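Local structure of papain-like protease (Human betacoronavirus 2c EMC/2012, 4RNA) at residues I6-T11 with V20-K25; N26-Q31 with T45-K50; L106-N111 with F294-V299; R186-E191 with Q237-T242; L256-T261 with T302-C307. The protein is a cysteine protease that probably cuts the viral polyprotein and, like related coronavirus enzymes, probably also removes ubiquitin-like modifiers from host proteins. All coordinates share one frame; numbering follows the deposited sequence.

Interaction 1. Residues I6-T11 with V20-K25; sequences IEVLVT and VVLNNK
The carboxylate of Glu7 is the flat side-chain group that meets the other strand, its OE2 3.7 Å from Val21 CG2; no ring takes part. Ile6 and Leu22, like Val8 and Val20, each exchange two backbone N-H...O bonds, Ile6 N to Leu22 O being 2.8 Å long. These are antiparallel hydrogen-bonded pairs, with non-hydrogen-bonded Glu7–Val21 between them. Glu7 and Val21 lie on the exposed face, where a charged side chain is readily tolerated; Glu7 also packs on Val227 of the second subunit. Ile6, Val8, Val20 and Leu22 form the buried, aliphatic face. Val8 CG2, wedged between its own backbone N and carbonyl carbon, reaches Leu22 CD1 at 3.6 Å, the two side chains at about a right angle; Val10 CG2 meets Val20 CG2 at 4.0 Å. The hairpin forms one edge of the N-terminal sheet, of the ubiquitin-like domain known in this family, with 18-23 outermost: strand 55-58 runs along the far side of 5-11, Val8 rests on Leu56, and helix 28-31 packs on Leu22 through Tyr28 and Gln31.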
# COMPACT_ATOMS: atom_id res chain seq x y z
N ILE A 6 -28.92 24.43 -10.19
CA ILE A 6 -28.42 24.68 -8.85
C ILE A 6 -26.94 25.07 -8.82
O ILE A 6 -26.19 24.81 -9.76
CB ILE A 6 -28.68 23.53 -7.88
CG1 ILE A 6 -27.83 22.30 -8.25
CG2 ILE A 6 -30.17 23.24 -7.82
CD1 ILE A 6 -27.89 21.21 -7.21
N GLU A 7 -26.54 25.69 -7.72
CA GLU A 7 -25.13 25.99 -7.44
C GLU A 7 -24.72 25.11 -6.25
O GLU A 7 -25.49 24.95 -5.27
CB GLU A 7 -24.94 27.46 -7.12
CG GLU A 7 -24.83 28.31 -8.38
CD GLU A 7 -24.23 29.71 -8.14
OE1 GLU A 7 -24.20 30.16 -6.97
OE2 GLU A 7 -23.77 30.37 -9.12
N VAL A 8 -23.55 24.48 -6.38
CA VAL A 8 -23.01 23.66 -5.27
C VAL A 8 -21.59 24.11 -5.06
O VAL A 8 -20.97 24.62 -6.00
CB VAL A 8 -22.98 22.16 -5.60
CG1 VAL A 8 -24.39 21.56 -5.58
CG2 VAL A 8 -22.27 21.91 -6.93
N LEU A 9 -21.08 23.85 -3.86
CA LEU A 9 -19.68 24.19 -3.56
C LEU A 9 -18.94 22.84 -3.54
O LEU A 9 -19.31 21.88 -2.83
CB LEU A 9 -19.54 24.87 -2.19
CG LEU A 9 -20.17 26.29 -2.06
CD1 LEU A 9 -20.07 26.81 -0.62
CD2 LEU A 9 -19.56 27.30 -3.00
N VAL A 10 -17.93 22.76 -4.35
CA VAL A 10 -17.18 21.54 -4.52
C VAL A 10 -15.83 21.64 -3.83
O VAL A 10 -15.05 22.59 -4.08
CB VAL A 10 -17.10 21.21 -6.04
CG1 VAL A 10 -16.25 19.98 -6.25
CG2 VAL A 10 -18.56 20.87 -6.54
N THR A 11 -15.48 20.62 -3.05
CA THR A 11 -14.15 20.67 -2.39
C THR A 11 -13.52 19.27 -2.38
O THR A 11 -14.22 18.24 -2.46
CB THR A 11 -14.30 21.25 -0.94
OG1 THR A 11 -13.05 21.36 -0.27
CG2 THR A 11 -15.15 20.20 -0.05
N VAL A 20 -19.96 25.40 -8.63
CA VAL A 20 -20.27 24.74 -9.90
C VAL A 20 -21.78 24.82 -10.06
O VAL A 20 -22.52 24.56 -9.11
CB VAL A 20 -19.78 23.25 -9.91
CG1 VAL A 20 -20.19 22.55 -11.21
CG2 VAL A 20 -18.23 23.23 -9.79
N VAL A 21 -22.24 25.17 -11.27
CA VAL A 21 -23.68 25.20 -11.57
C VAL A 21 -24.09 23.88 -12.28
O VAL A 21 -23.47 23.50 -13.28
CB VAL A 21 -23.99 26.42 -12.48
CG1 VAL A 21 -25.45 26.38 -12.94
CG2 VAL A 21 -23.67 27.72 -11.75
N LEU A 22 -25.09 23.20 -11.74
CA LEU A 22 -25.53 21.93 -12.28
C LEU A 22 -27.02 22.02 -12.73
O LEU A 22 -27.78 22.86 -12.23
CB LEU A 22 -25.45 20.89 -11.16
CG LEU A 22 -24.00 20.71 -10.62
CD1 LEU A 22 -24.04 19.86 -9.36
CD2 LEU A 22 -23.17 19.97 -11.65
N ASN A 23 -27.45 21.12 -13.63
CA ASN A 23 -28.90 21.01 -14.01
C ASN A 23 -29.45 19.82 -13.33
O ASN A 23 -28.69 19.04 -12.76
CB ASN A 23 -29.12 20.84 -15.52
CG ASN A 23 -28.52 19.56 -16.09
OD1 ASN A 23 -28.88 18.44 -15.72
ND2 ASN A 23 -27.63 19.72 -16.98
N ASN A 24 -30.77 19.66 -13.43
CA ASN A 24 -31.41 18.48 -12.88
C ASN A 24 -31.77 17.47 -13.96
O ASN A 24 -32.67 16.67 -13.77
CB ASN A 24 -32.60 18.84 -11.96
CG ASN A 24 -33.83 19.35 -12.73
OD1 ASN A 24 -33.74 19.72 -13.90
ND2 ASN A 24 -34.98 19.40 -12.04
N LYS A 25 -31.08 17.52 -15.10
CA LYS A 25 -31.27 16.55 -16.19
C LYS A 25 -30.33 15.33 -15.99
O LYS A 25 -30.79 14.20 -15.76
CB LYS A 25 -31.01 17.16 -17.61
CG LYS A 25 -31.48 18.59 -17.87
CD LYS A 25 -31.50 18.97 -19.36
CE LYS A 25 -31.15 20.43 -19.65
NZ LYS A 25 -31.34 21.41 -18.53

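Interaction 2. Residues N26-Q31 with T45-K50; sequences NTYRSQ and TIPDEK
Tyr28 and Thr45 share the backbone hydrogen bond of this contact, Tyr28 N to Thr45 O at 3.1 Å, by which the first turn of helix 28-31 holds the loop. Two further polar links brace the helix start. Thr27 is its N-cap: with chi1 at 54°, OG1 is turned to accept from Ser30 N at 2.9 Å, a task suited to a short hydroxyl side chain. Gln31 NE2 bonds Asn26 O at 3.1 Å from above the carbonyl plane, and also bonds Asn23 O. At the far end of the tyrosine, Tyr28 OH hydrogen-bonds with Gln51 OE1. Pro47 CG stands over the centre of the Tyr28 ring, 3.7 Å from the centroid and 8° off the normal, a CH-pi contact for which the rigid pyrrolidine is well suited. Thr45 OG1 lies in the ring plane at its edge, while itself bonding Ile42 O. Among the van der Waals contacts, Ile46 CD1 touches Asn26 C at 3.5 Å, and Gln31 NE2 meets Pro47 CG tip to tip. The short helix is thereby held between the loop that follows strand 40-41 and strand 18-23, whose Leu22 touches both Tyr28 and Gln31.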
# COMPACT_ATOMS: atom_id res chain seq x y z
N ASN A 26 -29.02 15.57 -16.06
CA ASN A 26 -27.99 14.52 -15.98
C ASN A 26 -27.58 14.17 -14.54
O ASN A 26 -27.84 14.92 -13.59
CB ASN A 26 -26.75 14.98 -16.71
CG ASN A 26 -27.02 15.38 -18.14
OD1 ASN A 26 -26.33 14.93 -19.05
ND2 ASN A 26 -28.00 16.25 -18.34
N THR A 27 -26.91 13.04 -14.37
CA THR A 27 -26.34 12.71 -13.05
C THR A 27 -25.18 13.62 -12.66
O THR A 27 -24.55 14.27 -13.52
CB THR A 27 -25.74 11.32 -13.05
OG1 THR A 27 -24.80 11.25 -14.13
CG2 THR A 27 -26.87 10.29 -13.17
N TYR A 28 -24.88 13.61 -11.35
CA TYR A 28 -23.64 14.24 -10.85
C TYR A 28 -22.41 13.71 -11.58
O TYR A 28 -21.54 14.46 -12.07
CB TYR A 28 -23.52 13.91 -9.38
CG TYR A 28 -24.30 14.82 -8.51
CD1 TYR A 28 -23.85 16.12 -8.27
CD2 TYR A 28 -25.50 14.39 -7.88
CE1 TYR A 28 -24.55 16.98 -7.43
CE2 TYR A 28 -26.21 15.25 -7.04
CZ TYR A 28 -25.73 16.54 -6.84
OH TYR A 28 -26.40 17.43 -6.05
N ARG A 29 -22.36 12.37 -11.71
CA ARG A 29 -21.27 11.75 -12.46
C ARG A 29 -21.08 12.35 -13.85
O ARG A 29 -19.96 12.80 -14.21
CB ARG A 29 -21.44 10.24 -12.54
CG ARG A 29 -20.25 9.62 -13.30
CD ARG A 29 -20.49 8.21 -13.85
NE ARG A 29 -20.97 7.32 -12.82
CZ ARG A 29 -20.22 6.38 -12.25
NH1 ARG A 29 -18.93 6.22 -12.61
NH2 ARG A 29 -20.78 5.56 -11.35
N SER A 30 -22.16 12.43 -14.64
CA SER A 30 -22.07 13.00 -15.99
C SER A 30 -21.69 14.46 -15.99
O SER A 30 -20.97 14.92 -16.88
CB SER A 30 -23.38 12.87 -16.77
OG SER A 30 -23.95 11.62 -16.48
N GLN A 31 -22.18 15.20 -14.99
CA GLN A 31 -21.90 16.65 -14.95
C GLN A 31 -20.56 17.03 -14.36
O GLN A 31 -19.93 18.08 -14.74
CB GLN A 31 -23.04 17.32 -14.17
CG GLN A 31 -24.41 17.17 -14.90
CD GLN A 31 -25.43 18.15 -14.36
OE1 GLN A 31 -25.30 19.38 -14.54
NE2 GLN A 31 -26.38 17.63 -13.62
N THR A 45 -26.97 9.75 -8.88
CA THR A 45 -28.23 10.44 -8.65
C THR A 45 -28.28 11.71 -9.45
O THR A 45 -27.24 12.21 -9.98
CB THR A 45 -28.49 10.69 -7.15
OG1 THR A 45 -27.63 11.73 -6.68
CG2 THR A 45 -28.27 9.40 -6.33
N ILE A 46 -29.50 12.24 -9.60
CA ILE A 46 -29.69 13.50 -10.35
C ILE A 46 -29.75 14.64 -9.35
O ILE A 46 -30.50 14.58 -8.35
CB ILE A 46 -31.04 13.50 -11.16
CG1 ILE A 46 -31.15 12.28 -12.09
CG2 ILE A 46 -31.16 14.81 -11.95
CD1 ILE A 46 -30.24 12.33 -13.30
N PRO A 47 -28.99 15.72 -9.61
CA PRO A 47 -29.03 16.83 -8.62
C PRO A 47 -30.43 17.41 -8.41
O PRO A 47 -31.24 17.53 -9.38
CB PRO A 47 -28.14 17.91 -9.26
CG PRO A 47 -27.29 17.17 -10.24
CD PRO A 47 -28.17 16.05 -10.77
N ASP A 48 -30.67 17.82 -7.18
CA ASP A 48 -31.98 18.17 -6.67
C ASP A 48 -31.98 19.63 -6.13
O ASP A 48 -30.94 20.11 -5.63
CB ASP A 48 -32.29 17.18 -5.55
CG ASP A 48 -33.68 17.31 -5.05
OD1 ASP A 48 -34.55 16.60 -5.60
OD2 ASP A 48 -33.90 18.10 -4.10
N GLU A 49 -33.13 20.33 -6.23
CA GLU A 49 -33.29 21.69 -5.64
C GLU A 49 -32.79 21.69 -4.19
O GLU A 49 -32.16 22.65 -3.73
CB GLU A 49 -34.76 22.20 -5.64
CG GLU A 49 -35.47 22.32 -6.99
CD GLU A 49 -36.28 21.07 -7.37
OE1 GLU A 49 -37.52 21.03 -7.09
OE2 GLU A 49 -35.68 20.12 -7.94
N LYS A 50 -33.05 20.59 -3.48
CA LYS A 50 -32.70 20.47 -2.07
C LYS A 50 -31.20 20.65 -1.76
O LYS A 50 -30.85 21.23 -0.73
CB LYS A 50 -33.35 19.20 -1.49
CG LYS A 50 -34.85 19.47 -1.25
CD LYS A 50 -35.84 18.32 -1.47
CE LYS A 50 -37.25 18.91 -1.52
NZ LYS A 50 -38.29 18.07 -0.87

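Interaction 3. Residues L106-N111 with F294-V299; sequences LKLSDN and FDSGTV
The turn joining strands 290-294 and 299-302 presents Ser296 and Gly297 to Leu106, Lys107 and Leu108, in the loop that leads to helix 115-122. Here the beta-sheet region meets the helical part of the protease, close to what is probably the active site: Asp295 bonds His280, consistent with the Asp–His arm of a papain-like triad whose cysteine would be Cys113. Leu108 N donates to Ser296 O at 3.3 Å, an angle of 143° at the hydrogen, and approaches from 46° above the carbonyl plane. The same oxygen receives a CA-H contact from Lys107, with Lys107 CA 3.5 Å from Ser296 O. Beside them, Ser296 CB packs on Leu108 CB at 3.6 Å. A water bridges the two loops, giving a proton to Leu106 O at 3.0 Å and accepting one from Ser296 OG at 2.6 Å. Serine suits this spot because its small side chain both packs against leucine and serves the water. Gly297 faces Lys107: a beta carbon there would run into Lys107 CG, and the positive phi (82°) also suits a residue without one. Asp295 N bonds Thr298 O and closes the turn. Around the contact, Ser296 and Leu106 lean on helix 115-122 through Asn116 and Leu115, the Lys107 backbone hydrogen-bonds that of Lys96, its side chain touches Val98 of strand 97-98, and Asp295 touches Val282 of strand 280-287.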
# COMPACT_ATOMS: atom_id res chain seq x y z
N LEU A 106 -9.81 -0.13 20.54
CA LEU A 106 -10.78 -0.26 19.45
C LEU A 106 -11.53 -1.58 19.63
O LEU A 106 -10.90 -2.61 19.71
CB LEU A 106 -10.02 -0.28 18.13
CG LEU A 106 -10.88 -0.53 16.90
CD1 LEU A 106 -11.99 0.49 16.83
CD2 LEU A 106 -10.02 -0.62 15.63
N LYS A 107 -12.85 -1.56 19.71
CA LYS A 107 -13.58 -2.82 19.88
C LYS A 107 -13.44 -3.70 18.61
O LYS A 107 -13.36 -3.15 17.50
CB LYS A 107 -15.06 -2.54 20.17
CG LYS A 107 -15.36 -2.28 21.63
CD LYS A 107 -16.85 -1.97 21.87
CE LYS A 107 -17.78 -2.89 21.11
NZ LYS A 107 -17.54 -4.32 21.45
N LEU A 108 -13.41 -5.03 18.79
CA LEU A 108 -13.36 -5.98 17.66
C LEU A 108 -14.58 -5.90 16.74
O LEU A 108 -15.74 -6.07 17.14
CB LEU A 108 -13.22 -7.45 18.13
CG LEU A 108 -12.93 -8.48 17.02
CD1 LEU A 108 -11.61 -8.18 16.31
CD2 LEU A 108 -12.90 -9.90 17.59
N SER A 109 -14.30 -5.67 15.47
CA SER A 109 -15.34 -5.69 14.47
C SER A 109 -14.67 -5.77 13.11
O SER A 109 -13.65 -5.13 12.89
CB SER A 109 -16.21 -4.45 14.58
OG SER A 109 -17.05 -4.38 13.45
N ASP A 110 -15.26 -6.55 12.20
CA ASP A 110 -14.77 -6.60 10.81
C ASP A 110 -13.27 -6.86 10.70
O ASP A 110 -12.61 -6.24 9.86
CB ASP A 110 -15.12 -5.27 10.09
CG ASP A 110 -16.57 -4.93 10.19
OD1 ASP A 110 -17.38 -5.74 9.70
OD2 ASP A 110 -16.92 -3.90 10.80
N ASN A 111 -12.73 -7.77 11.52
CA ASN A 111 -11.29 -8.11 11.45
C ASN A 111 -10.32 -6.93 11.72
O ASN A 111 -9.19 -6.89 11.17
CB ASN A 111 -10.93 -8.74 10.10
CG ASN A 111 -11.33 -10.20 10.02
OD1 ASN A 111 -11.14 -10.92 10.99
ND2 ASN A 111 -11.85 -10.64 8.88
N PHE A 294 -4.80 -6.11 26.06
CA PHE A 294 -5.93 -5.40 25.50
C PHE A 294 -6.33 -6.10 24.23
O PHE A 294 -5.73 -5.91 23.14
CB PHE A 294 -5.54 -3.96 25.22
CG PHE A 294 -5.35 -3.14 26.45
CD1 PHE A 294 -6.45 -2.53 27.07
CD2 PHE A 294 -4.09 -2.91 26.98
CE1 PHE A 294 -6.29 -1.75 28.20
CE2 PHE A 294 -3.91 -2.13 28.11
CZ PHE A 294 -5.02 -1.53 28.72
N ASP A 295 -7.30 -6.96 24.38
CA ASP A 295 -7.72 -7.75 23.26
C ASP A 295 -8.98 -7.12 22.71
O ASP A 295 -10.11 -7.47 23.12
CB ASP A 295 -7.95 -9.20 23.68
CG ASP A 295 -8.47 -10.04 22.53
OD1 ASP A 295 -8.61 -9.48 21.42
OD2 ASP A 295 -8.77 -11.23 22.72
N SER A 296 -8.78 -6.17 21.80
CA SER A 296 -9.87 -5.46 21.11
C SER A 296 -11.03 -4.98 22.01
O SER A 296 -12.19 -5.39 21.82
CB SER A 296 -10.37 -6.30 19.92
OG SER A 296 -9.37 -6.36 18.89
N GLY A 297 -10.71 -4.12 22.98
CA GLY A 297 -11.74 -3.54 23.84
C GLY A 297 -12.14 -4.49 24.96
O GLY A 297 -13.26 -4.43 25.46
N THR A 298 -11.22 -5.39 25.32
CA THR A 298 -11.31 -6.32 26.46
C THR A 298 -9.95 -6.17 27.17
O THR A 298 -8.96 -5.83 26.50
CB THR A 298 -11.52 -7.77 25.92
OG1 THR A 298 -12.87 -7.91 25.47
CG2 THR A 298 -11.20 -8.87 26.98
N VAL A 299 -9.89 -6.39 28.49
CA VAL A 299 -8.59 -6.38 29.20
C VAL A 299 -8.42 -7.57 30.16
O VAL A 299 -9.38 -8.01 30.77
CB VAL A 299 -8.21 -5.01 29.84
CG1 VAL A 299 -8.99 -4.73 31.11
CG2 VAL A 299 -6.73 -4.96 30.21
O HOH W 1 -9.85 -4.23 17.47

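Interaction 4. Residues R186-E191 with Q237-T242; sequences RMVWRE and QLVEHT
Val188 and the pair Val239–Glu240 form a classic beta bulge: Val188 O accepts from Val239 N at 2.8 Å and, weakly, from Glu240 N at 3.3 Å, while Val188 N donates to Glu240 O. On either side of it, Arg186–Thr242 and Arg190–Gln237 exchange paired backbone bonds. Arg186 NE and Glu240 OE2 make a salt bridge at 3.6 Å, OE2 lying at the guanidinium edge and the two planes 27° apart. Arg190 NE instead bridges to Asp200. On the other face, His241 NE2 bonds Ala208 O, and Trp189 NE1 makes a weak bond to Met187 SD at 3.5 Å. Leu238 CB sits over the six-membered ring of Trp189, 4.0 Å from its centroid. Both strands belong to the zinc-bearing fingers, where 186-193 ends at the metal ligand Cys193. The chemistry is two-faced: Arg186 and Glu240 probably offset each other's charge in part, on a face that also carries Val188, whereas tryptophan, leucine and methionine fill the buried one, where histidine, probably protonated at NE2, satisfies a carbonyl.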
# COMPACT_ATOMS: atom_id res chain seq x y z
N ARG A 186 19.67 9.08 17.05
CA ARG A 186 20.82 8.69 16.28
C ARG A 186 21.12 7.24 16.53
O ARG A 186 21.00 6.78 17.66
CB ARG A 186 21.96 9.56 16.72
CG ARG A 186 23.21 9.46 15.90
CD ARG A 186 24.28 10.26 16.61
NE ARG A 186 25.50 10.15 15.85
CZ ARG A 186 25.69 10.69 14.65
NH1 ARG A 186 24.74 11.42 14.05
NH2 ARG A 186 26.85 10.51 14.03
N MET A 187 21.53 6.54 15.47
CA MET A 187 21.86 5.12 15.58
C MET A 187 23.14 4.89 14.74
O MET A 187 23.13 5.21 13.54
CB MET A 187 20.69 4.30 15.07
CG MET A 187 20.72 2.84 15.45
SD MET A 187 19.36 1.98 14.60
CE MET A 187 19.79 2.33 12.93
N VAL A 188 24.24 4.42 15.37
CA VAL A 188 25.49 4.16 14.60
C VAL A 188 25.85 2.67 14.62
O VAL A 188 26.14 2.13 15.67
CB VAL A 188 26.66 5.01 15.10
CG1 VAL A 188 27.84 4.90 14.15
CG2 VAL A 188 26.24 6.46 15.27
N TRP A 189 25.81 2.04 13.44
CA TRP A 189 26.30 0.69 13.20
C TRP A 189 27.72 0.74 12.72
O TRP A 189 28.09 1.61 11.92
CB TRP A 189 25.44 -0.03 12.14
CG TRP A 189 24.05 -0.28 12.64
CD1 TRP A 189 22.94 0.53 12.46
CD2 TRP A 189 23.57 -1.42 13.44
NE1 TRP A 189 21.84 -0.00 13.08
CE2 TRP A 189 22.14 -1.19 13.66
CE3 TRP A 189 24.17 -2.57 13.96
CZ2 TRP A 189 21.35 -2.08 14.38
CZ3 TRP A 189 23.36 -3.46 14.70
CH2 TRP A 189 21.98 -3.20 14.91
N ARG A 190 28.54 -0.15 13.25
CA ARG A 190 29.89 -0.26 12.74
C ARG A 190 30.04 -1.67 12.18
O ARG A 190 29.60 -2.71 12.80
CB ARG A 190 30.95 0.07 13.81
CG ARG A 190 32.41 -0.08 13.33
CD ARG A 190 33.35 0.50 14.39
NE ARG A 190 33.22 1.95 14.43
CZ ARG A 190 33.52 2.72 15.47
NH1 ARG A 190 33.98 2.18 16.59
NH2 ARG A 190 33.35 4.04 15.38
N GLU A 191 30.62 -1.70 10.98
CA GLU A 191 30.98 -2.94 10.32
C GLU A 191 32.53 -2.95 10.20
O GLU A 191 33.14 -1.97 9.75
CB GLU A 191 30.29 -3.02 8.95
CG GLU A 191 28.80 -3.25 9.10
CD GLU A 191 28.06 -3.53 7.78
OE1 GLU A 191 28.67 -3.46 6.69
OE2 GLU A 191 26.83 -3.83 7.86
N GLN A 237 28.20 -4.44 14.45
CA GLN A 237 27.71 -4.16 15.80
C GLN A 237 27.19 -2.77 15.97
O GLN A 237 27.76 -1.82 15.43
CB GLN A 237 28.83 -4.48 16.85
CG GLN A 237 28.42 -4.31 18.30
CD GLN A 237 29.49 -4.82 19.26
OE1 GLN A 237 30.25 -5.76 18.94
NE2 GLN A 237 29.59 -4.17 20.41
N LEU A 238 26.10 -2.63 16.73
CA LEU A 238 25.64 -1.30 17.17
C LEU A 238 26.63 -0.58 18.17
O LEU A 238 26.95 -1.09 19.24
CB LEU A 238 24.23 -1.44 17.78
CG LEU A 238 23.53 -0.12 18.19
CD1 LEU A 238 23.29 0.87 17.01
CD2 LEU A 238 22.23 -0.49 18.92
N VAL A 239 27.19 0.58 17.80
CA VAL A 239 28.14 1.21 18.70
C VAL A 239 27.61 2.51 19.39
O VAL A 239 28.11 2.93 20.46
CB VAL A 239 29.49 1.48 18.00
CG1 VAL A 239 30.19 0.13 17.74
CG2 VAL A 239 29.26 2.28 16.72
N GLU A 240 26.58 3.11 18.81
CA GLU A 240 25.98 4.27 19.49
C GLU A 240 24.49 4.34 19.20
O GLU A 240 24.05 4.04 18.09
CB GLU A 240 26.68 5.56 19.08
CG GLU A 240 26.48 6.68 20.07
CD GLU A 240 26.11 7.97 19.37
OE1 GLU A 240 24.94 8.43 19.51
OE2 GLU A 240 26.98 8.51 18.65
N HIS A 241 23.73 4.71 20.21
CA HIS A 241 22.28 4.73 20.08
C HIS A 241 21.68 5.77 20.99
O HIS A 241 21.76 5.68 22.20
CB HIS A 241 21.70 3.36 20.35
CG HIS A 241 20.41 3.12 19.65
ND1 HIS A 241 19.64 2.01 19.87
CD2 HIS A 241 19.75 3.88 18.68
CE1 HIS A 241 18.55 2.06 19.05
NE2 HIS A 241 18.61 3.21 18.34
N THR A 242 21.03 6.77 20.41
CA THR A 242 20.40 7.77 21.23
C THR A 242 19.03 8.13 20.65
O THR A 242 18.94 8.62 19.52
CB THR A 242 21.32 9.01 21.40
OG1 THR A 242 20.52 10.06 21.95
CG2 THR A 242 21.84 9.48 20.07

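Interaction 5. Residues L256-T261 with T302-C307; sequences LVTTST and TSDWKC
Val257 and Trp305 form the tight centre of the contact, a hydrogen-bonded antiparallel pair with Val257 N to Trp305 O at 2.6 Å and Trp305 N to Val257 O at 2.7 Å. On the face of Val257 and Trp305 the packing is apolar. Val257 CG2 touches Cys307 SG at 4.0 Å, and Cys307 CB lies over the centre of the Trp305 ring, 3.5 Å above its plane. Beta-branched valine and compact cysteine suit this inner face. The opposite face is the solvent side, with Leu256, Asp304 and Lys306 exposed: Leu256 CD2 merely grazes Lys306 CB at 3.9 Å, and the lysine chain bends away. Its closest link is a hydrogen bond. Thr258 OG1, anti to its backbone N (chi1 179°), donates to Asp304 OD2 at 2.7 Å from 40° above the carboxylate plane. That hydroxyl also accepts from Ser260 N at 3.0 Å, an ST turn. Beyond it, Thr259 N bonds Ser303 O, and Thr259 OG1 reaches Gly289 O. The pair lies in the curled sheet of the protease: Val257 and Trp305 rest on Ile291 of strand 290-294, Cys307 on Val270 of strand 267-272, and Lys293 makes a cation-pi contact with Trp305.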
# COMPACT_ATOMS: atom_id res chain seq x y z
N LEU A 256 8.57 -16.28 26.78
CA LEU A 256 7.99 -16.16 28.12
C LEU A 256 8.20 -14.72 28.57
O LEU A 256 9.35 -14.26 28.82
CB LEU A 256 8.57 -17.18 29.15
CG LEU A 256 7.78 -17.44 30.47
CD1 LEU A 256 8.03 -16.42 31.58
CD2 LEU A 256 6.27 -17.64 30.23
N VAL A 257 7.10 -13.98 28.62
CA VAL A 257 7.21 -12.58 29.03
C VAL A 257 6.87 -12.53 30.50
O VAL A 257 5.87 -13.15 30.91
CB VAL A 257 6.29 -11.64 28.20
CG1 VAL A 257 6.43 -10.22 28.73
CG2 VAL A 257 6.61 -11.73 26.69
N THR A 258 7.72 -11.90 31.30
CA THR A 258 7.47 -11.72 32.78
C THR A 258 7.76 -10.31 33.27
O THR A 258 8.78 -9.66 32.88
CB THR A 258 8.33 -12.74 33.69
OG1 THR A 258 8.08 -12.54 35.09
CG2 THR A 258 9.82 -12.53 33.50
N THR A 259 6.94 -9.85 34.21
CA THR A 259 7.24 -8.60 34.89
C THR A 259 8.13 -8.74 36.17
O THR A 259 8.57 -7.73 36.77
CB THR A 259 5.92 -7.87 35.30
OG1 THR A 259 5.13 -8.74 36.12
CG2 THR A 259 5.11 -7.44 34.09
N SER A 260 8.45 -9.98 36.56
CA SER A 260 9.15 -10.22 37.85
C SER A 260 10.54 -9.60 37.83
O SER A 260 11.13 -9.29 38.86
CB SER A 260 9.21 -11.74 38.20
OG SER A 260 9.94 -12.46 37.20
N THR A 261 11.01 -9.37 36.62
CA THR A 261 12.34 -8.91 36.37
C THR A 261 12.38 -7.37 36.08
O THR A 261 13.46 -6.77 35.85
CB THR A 261 12.93 -9.72 35.19
OG1 THR A 261 14.11 -9.07 34.73
CG2 THR A 261 12.01 -9.68 34.06
N THR A 302 -1.83 -10.32 33.95
CA THR A 302 -1.05 -11.46 34.40
C THR A 302 0.34 -10.93 34.63
O THR A 302 0.68 -9.89 34.09
CB THR A 302 -1.01 -12.59 33.34
OG1 THR A 302 -0.28 -13.69 33.89
CG2 THR A 302 -0.32 -12.10 32.05
N SER A 303 1.15 -11.61 35.46
CA SER A 303 2.59 -11.24 35.60
C SER A 303 3.53 -12.04 34.67
O SER A 303 4.68 -11.63 34.45
CB SER A 303 3.04 -11.38 37.03
OG SER A 303 2.77 -12.72 37.42
N ASP A 304 3.02 -13.13 34.09
CA ASP A 304 3.79 -14.03 33.20
C ASP A 304 2.93 -14.51 32.08
O ASP A 304 1.79 -14.97 32.30
CB ASP A 304 4.33 -15.27 33.95
CG ASP A 304 5.23 -14.89 35.12
OD1 ASP A 304 4.69 -14.64 36.21
OD2 ASP A 304 6.46 -14.73 34.95
N TRP A 305 3.50 -14.48 30.88
CA TRP A 305 2.78 -14.79 29.67
C TRP A 305 3.66 -15.37 28.62
O TRP A 305 4.64 -14.72 28.17
CB TRP A 305 2.09 -13.54 29.12
CG TRP A 305 1.06 -13.80 28.06
CD1 TRP A 305 0.36 -14.97 27.80
CD2 TRP A 305 0.50 -12.81 27.12
NE1 TRP A 305 -0.53 -14.79 26.76
CE2 TRP A 305 -0.50 -13.51 26.33
CE3 TRP A 305 0.73 -11.44 26.89
CZ2 TRP A 305 -1.24 -12.85 25.32
CZ3 TRP A 305 -0.02 -10.79 25.88
CH2 TRP A 305 -0.97 -11.47 25.12
N LYS A 306 3.31 -16.59 28.22
CA LYS A 306 3.93 -17.26 27.09
C LYS A 306 3.08 -16.93 25.87
O LYS A 306 1.92 -17.30 25.78
CB LYS A 306 4.04 -18.79 27.28
CG LYS A 306 4.87 -19.44 26.16
CD LYS A 306 5.36 -20.85 26.49
CE LYS A 306 4.27 -21.90 26.35
NZ LYS A 306 4.82 -23.28 26.48
N CYS A 307 3.69 -16.25 24.92
CA CYS A 307 2.94 -15.69 23.79
C CYS A 307 3.94 -15.35 22.64
O CYS A 307 5.15 -15.23 22.87
CB CYS A 307 2.22 -14.42 24.24
SG CYS A 307 3.43 -13.19 24.84

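In the fold
From the N terminus, interaction 1 closes the short hairpin loop between 6-11 and 20-25, and interaction 2 follows in series, closing 26-31 onto 45-50. The two touch, with centres about 8 Å apart, and tie the edge hairpin to the short helix and loop of the ubiquitin-like domain. Interaction 3 then spans 182 residues, tying the helical part of the protease to the sheet region. Interaction 4, in the zinc-bearing fingers, is nested inside that long loop. Interaction 5 crosses interaction 3: 256-261 falls inside its loop and 302-307 beyond it, their segments adjoining in sequence without other touch, centres about 22 Å apart. The centres of interactions 1 and 5 stand about 62 Å apart.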